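Local coordinates for protein periplasmic chaperone Spy (Escherichia coli, PDB 5WO2) that acts as an ATP-independent periplasmic chaperone, decreasing protein aggregation and helping substrate proteins refold while they stay bound to it, at the interface of chains A and B. Coordinates in Å, arbitrary orientation; residue numbers count along the deposited sequence, not the author numbering. Chains: chain A/B, Periplasmic chaperone Spy.

Contact 1: the interface of chains A and B. Residues chain A 92-93, 95-96; chain B 34, 38, 41.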
loop_
_atom_site.group_PDB
_atom_site.type_symbol
_atom_site.label_atom_id
_atom_site.label_comp_id
_atom_site.label_asym_id
_atom_site.label_seq_id
_atom_site.Cartn_x
_atom_site.Cartn_y
_atom_site.Cartn_z
ATOM N N PHE A 92 -1.341 6.822 16.462
ATOM C CA PHE A 92 -0.477 6.025 15.628
ATOM C C PHE A 92 -0.568 4.564 16.085
ATOM O O PHE A 92 -0.680 3.670 15.262
ATOM C CB PHE A 92 0.957 6.527 15.675
ATOM C CG PHE A 92 1.776 6.090 14.503
ATOM C CD1 PHE A 92 2.301 4.803 14.451
ATOM C CD2 PHE A 92 2.003 6.954 13.437
ATOM C CE1 PHE A 92 3.053 4.384 13.341
ATOM C CE2 PHE A 92 2.765 6.545 12.336
ATOM C CZ PHE A 92 3.288 5.251 12.289
ATOM N N GLU A 93 -0.589 4.338 17.399
ATOM C CA GLU A 93 -0.623 2.985 17.974
ATOM C C GLU A 93 -1.945 2.256 17.759
ATOM O O GLU A 93 -1.973 1.024 17.651
ATOM C CB GLU A 93 -0.313 3.062 19.469
ATOM C CG GLU A 93 1.100 3.577 19.733
ATOM C CD GLU A 93 2.157 2.632 19.182
ATOM O OE1 GLU A 93 1.918 1.431 19.315
ATOM O OE2 GLU A 93 3.192 3.003 18.565
ATOM N N ARG A 95 -3.896 2.408 15.225
ATOM C CA ARG A 95 -4.199 2.233 13.802
ATOM C C ARG A 95 -3.249 1.232 13.148
ATOM O O ARG A 95 -2.173 0.927 13.677
ATOM C CB ARG A 95 -4.119 3.574 13.071
ATOM N N LEU A 96 -3.650 0.726 11.989
ATOM C CA LEU A 96 -2.839 -0.234 11.240
ATOM C C LEU A 96 -3.562 -0.610 9.951
ATOM O O LEU A 96 -4.593 -0.023 9.618
ATOM C CB LEU A 96 -2.548 -1.485 12.077
ATOM N N ARG B 34 6.085 -1.080 10.857
ATOM C CA ARG B 34 5.287 0.024 11.378
ATOM C C ARG B 34 5.979 0.725 12.534
ATOM O O ARG B 34 6.035 1.947 12.555
ATOM C CB ARG B 34 3.917 -0.472 11.833
ATOM C CG ARG B 34 2.987 0.599 12.390
ATOM C CD ARG B 34 2.087 1.190 11.314
ATOM N NE ARG B 34 1.064 2.074 11.881
ATOM C CZ ARG B 34 0.317 2.907 11.165
ATOM N NH1 ARG B 34 0.465 2.968 9.847
ATOM N NH2 ARG B 34 -0.588 3.673 11.765
ATOM N N HIS B 38 7.240 4.461 12.756
ATOM C CA HIS B 38 6.850 5.342 13.845
ATOM C C HIS B 38 8.058 6.003 14.468
ATOM O O HIS B 38 8.064 7.232 14.687
ATOM C CB HIS B 38 6.087 4.563 14.898
ATOM C CG HIS B 38 5.373 5.424 15.888
ATOM N ND1 HIS B 38 4.729 4.894 16.979
ATOM C CD2 HIS B 38 5.235 6.771 15.986
ATOM C CE1 HIS B 38 4.165 5.861 17.676
ATOM N NE2 HIS B 38 4.454 7.018 17.097
ATOM N N ILE B 41 9.461 8.824 12.348
ATOM C CA ILE B 41 8.610 9.996 12.358
ATOM C C ILE B 41 8.698 10.732 13.696
ATOM O O ILE B 41 8.871 11.927 13.711
ATOM C CB ILE B 41 7.166 9.615 12.056
ATOM C CG1 ILE B 41 7.094 9.115 10.610
ATOM C CG2 ILE B 41 6.217 10.789 12.387
ATOM C CD1 ILE B 41 5.735 8.561 10.213
#
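A:Phe92 packs between B:Arg34 and B:His38 in the homodimer interface of Spy, an elongated cradle of the CpxP/Spy (LTXXQ) family. It lies near the end of helix 82-93 of one subunit. Its two partners sit on helix 32-41 of chain B.

The ring contacts come first. The phenyl ring of A:Phe92 and the imidazole of B:His38 are stacked, with centroids 4.0 Å apart and planes 16° from parallel. The overlap is offset toward the rims, and CD1 of A:Phe92 lies 3.4 Å from CG of B:His38. The two side chains run past each other in opposite directions. B:His38 also brings its CB against CE1 of the phenyl ring. On the opposite face, B:Arg34 makes a cation-pi contact, with NH2 4.0 Å from the ring centroid. The two side chains meet tip to tip, and the guanidinium is tilted 31° from the ring. The arginine chain leaves with CG anti to the backbone N, then bends at chi2 (92°), which lays its end across the phenyl face.

Polar contacts lie around this sandwich. NH2 of B:Arg34 makes a weak hydrogen bond to the backbone O of A:Phe92, 3.5 Å away in the guanidinium plane. O of A:Arg95 lies near the same NH2, too far to be counted as a hydrogen bond. OE2 of the A:Glu93 carboxylate approaches the imidazole edge in its plane, 2.9 Å from ND1 of B:His38. It lies nearly as close to CE1, so it sits between the two ring atoms rather than squarely on ND1. This close carboxylate may favour a protonated imidazole.

Looser apolar contact completes the patch. CD1 of B:Ile41 reaches CE2 of A:Phe92 at 4.2 Å.

Contact 2: the interface of chains A and B. Residues chain A 70, 73-74, 77, 88, 92; chain B 40-41.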
loop_
_atom_site.group_PDB
_atom_site.type_symbol
_atom_site.label_atom_id
_atom_site.label_comp_id
_atom_site.label_asym_id
_atom_site.label_seq_id
_atom_site.Cartn_x
_atom_site.Cartn_y
_atom_site.Cartn_z
ATOM N N MET A 70 7.903 10.489 4.788
ATOM C CA MET A 70 8.382 10.293 6.152
ATOM C C MET A 70 9.035 11.602 6.625
ATOM O O MET A 70 8.867 12.005 7.791
ATOM C CB MET A 70 9.342 9.111 6.258
ATOM C CG MET A 70 8.679 7.810 5.976
ATOM S SD MET A 70 9.963 6.523 5.768
ATOM C CE MET A 70 10.006 6.312 7.495
ATOM N N GLN A 73 6.257 14.044 7.488
ATOM C CA GLN A 73 5.592 13.675 8.744
ATOM C C GLN A 73 6.468 13.973 9.956
ATOM O O GLN A 73 5.956 14.410 10.991
ATOM C CB GLN A 73 5.203 12.216 8.742
ATOM C CG GLN A 73 4.142 11.868 7.718
ATOM C CD GLN A 73 2.756 12.407 8.088
ATOM O OE1 GLN A 73 2.322 12.261 9.228
ATOM N NE2 GLN A 73 2.059 13.042 7.128
ATOM N N ASN A 74 7.782 13.770 9.824
ATOM C CA ASN A 74 8.698 14.107 10.896
ATOM C C ASN A 74 8.718 15.602 11.137
ATOM O O ASN A 74 8.759 16.052 12.295
ATOM C CB ASN A 74 10.109 13.602 10.577
ATOM C CG ASN A 74 11.127 14.017 11.625
ATOM O OD1 ASN A 74 11.721 15.077 11.533
ATOM N ND2 ASN A 74 11.370 13.154 12.584
ATOM N N TYR A 77 5.434 16.427 12.944
ATOM C CA TYR A 77 5.530 15.928 14.301
ATOM C C TYR A 77 6.276 16.916 15.171
ATOM O O TYR A 77 5.880 17.194 16.305
ATOM C CB TYR A 77 6.238 14.562 14.339
ATOM C CG TYR A 77 6.364 13.994 15.745
ATOM C CD1 TYR A 77 5.345 13.240 16.289
ATOM C CD2 TYR A 77 7.508 14.184 16.506
ATOM C CE1 TYR A 77 5.430 12.722 17.558
ATOM C CE2 TYR A 77 7.605 13.665 17.821
ATOM C CZ TYR A 77 6.571 12.934 18.329
ATOM O OH TYR A 77 6.646 12.380 19.588
ATOM N N PHE A 88 -0.914 12.280 18.934
ATOM C CA PHE A 88 -0.502 11.754 17.640
ATOM C C PHE A 88 0.062 10.333 17.779
ATOM O O PHE A 88 -0.278 9.447 16.993
ATOM C CB PHE A 88 0.547 12.669 16.983
ATOM C CG PHE A 88 1.192 12.060 15.749
ATOM C CD1 PHE A 88 2.298 11.239 15.865
ATOM C CD2 PHE A 88 0.663 12.312 14.487
ATOM C CE1 PHE A 88 2.878 10.658 14.745
ATOM C CE2 PHE A 88 1.232 11.757 13.361
ATOM C CZ PHE A 88 2.342 10.918 13.487
ATOM N N PHE A 92 -1.341 6.822 16.462
ATOM C CA PHE A 92 -0.477 6.025 15.628
ATOM C C PHE A 92 -0.568 4.564 16.085
ATOM O O PHE A 92 -0.680 3.670 15.262
ATOM C CB PHE A 92 0.957 6.527 15.675
ATOM C CG PHE A 92 1.776 6.090 14.503
ATOM C CD1 PHE A 92 2.301 4.803 14.451
ATOM C CD2 PHE A 92 2.003 6.954 13.437
ATOM C CE1 PHE A 92 3.053 4.384 13.341
ATOM C CE2 PHE A 92 2.765 6.545 12.336
ATOM C CZ PHE A 92 3.288 5.251 12.289
ATOM N N ILE B 40 10.899 6.666 13.234
ATOM C CA ILE B 40 11.549 7.614 12.322
ATOM C C ILE B 40 10.780 8.929 12.297
ATOM O O ILE B 40 11.372 10.007 12.267
ATOM C CB ILE B 40 11.632 7.015 10.908
ATOM C CG1 ILE B 40 12.773 5.984 10.888
ATOM C CG2 ILE B 40 11.882 8.086 9.850
ATOM C CD1 ILE B 40 12.613 4.986 9.850
ATOM N N ILE B 41 9.461 8.824 12.348
ATOM C CA ILE B 41 8.610 9.996 12.358
ATOM C C ILE B 41 8.698 10.732 13.696
ATOM O O ILE B 41 8.871 11.927 13.711
ATOM C CB ILE B 41 7.166 9.615 12.056
ATOM C CG1 ILE B 41 7.094 9.115 10.610
ATOM C CG2 ILE B 41 6.217 10.789 12.387
ATOM C CD1 ILE B 41 5.735 8.561 10.213
#
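The side-chain amide nitrogen ND2 of A:Asn74 meets two backbone carbonyls at the end of helix 32-41 of chain B, those of B:Ile40 and B:Ile41. Its hydrogen bond to O of B:Ile40 is 3.2 Å long. The nitrogen lies in the plane of that carbonyl, at a C=O...N angle of 150°. The acceptor is tilted out of the asparagine amide plane, and the bond is bent at the hydrogen. A second bond, from ND2 to O of B:Ile41, is 3.0 Å long but weak, because it is bent further. CG of A:Asn74 stands anti to the backbone N (chi1 176°), which points the amide toward the end of that helix. The asparagine thus caps main-chain carbonyls at the last turn of this helix.

B:Ile41 carries most of the apolar contact and hides 98 Å² of its surface against chain A. Its two branches have different neighbours. The CG2 methyl faces the tip of the A:Phe88 ring, 4.0 Å from CZ, and the two side chains cross at about a right angle. This methyl also lies beside the backbone carbonyl of A:Gln73. The longer branch carries CD1 to 4.0 Å from CB of A:Gln73. The same methyl reaches on toward A:Phe92. The isoleucine is therefore wedged between helices 59-77 and 82-93 of chain A.

B:Ile40 packs against A:Met70. The terminal methyl CE of the methionine is 3.5 Å from CG2 of B:Ile40, a tight fit, and also touches the CD1 methyl. The methionine chain bends at chi3 (85°) to bring CE there.

Together these contacts secure the end of helix 32-41 of chain B against two helices of chain A, as part of the homodimer interface.

The C-alpha centres of contact 1 and contact 2 lie about 9 Å apart, and the two patches form one continuous stretch of the dimer interface. They share A:Phe92 and B:Ile41. On chain B, both draw on helix 32-41: contact 1 runs from B:Arg34 to B:Ile41, and contact 2 takes B:Ile40 and B:Ile41 at its end. On chain A, helix 82-93 serves both contacts, while helix 59-77 enters at contact 2. The interface is two-fold symmetric, so the pair recurs with the chains exchanged. Each subunit thus lends a short helix to the other, which probably ties the two halves of the cradle together.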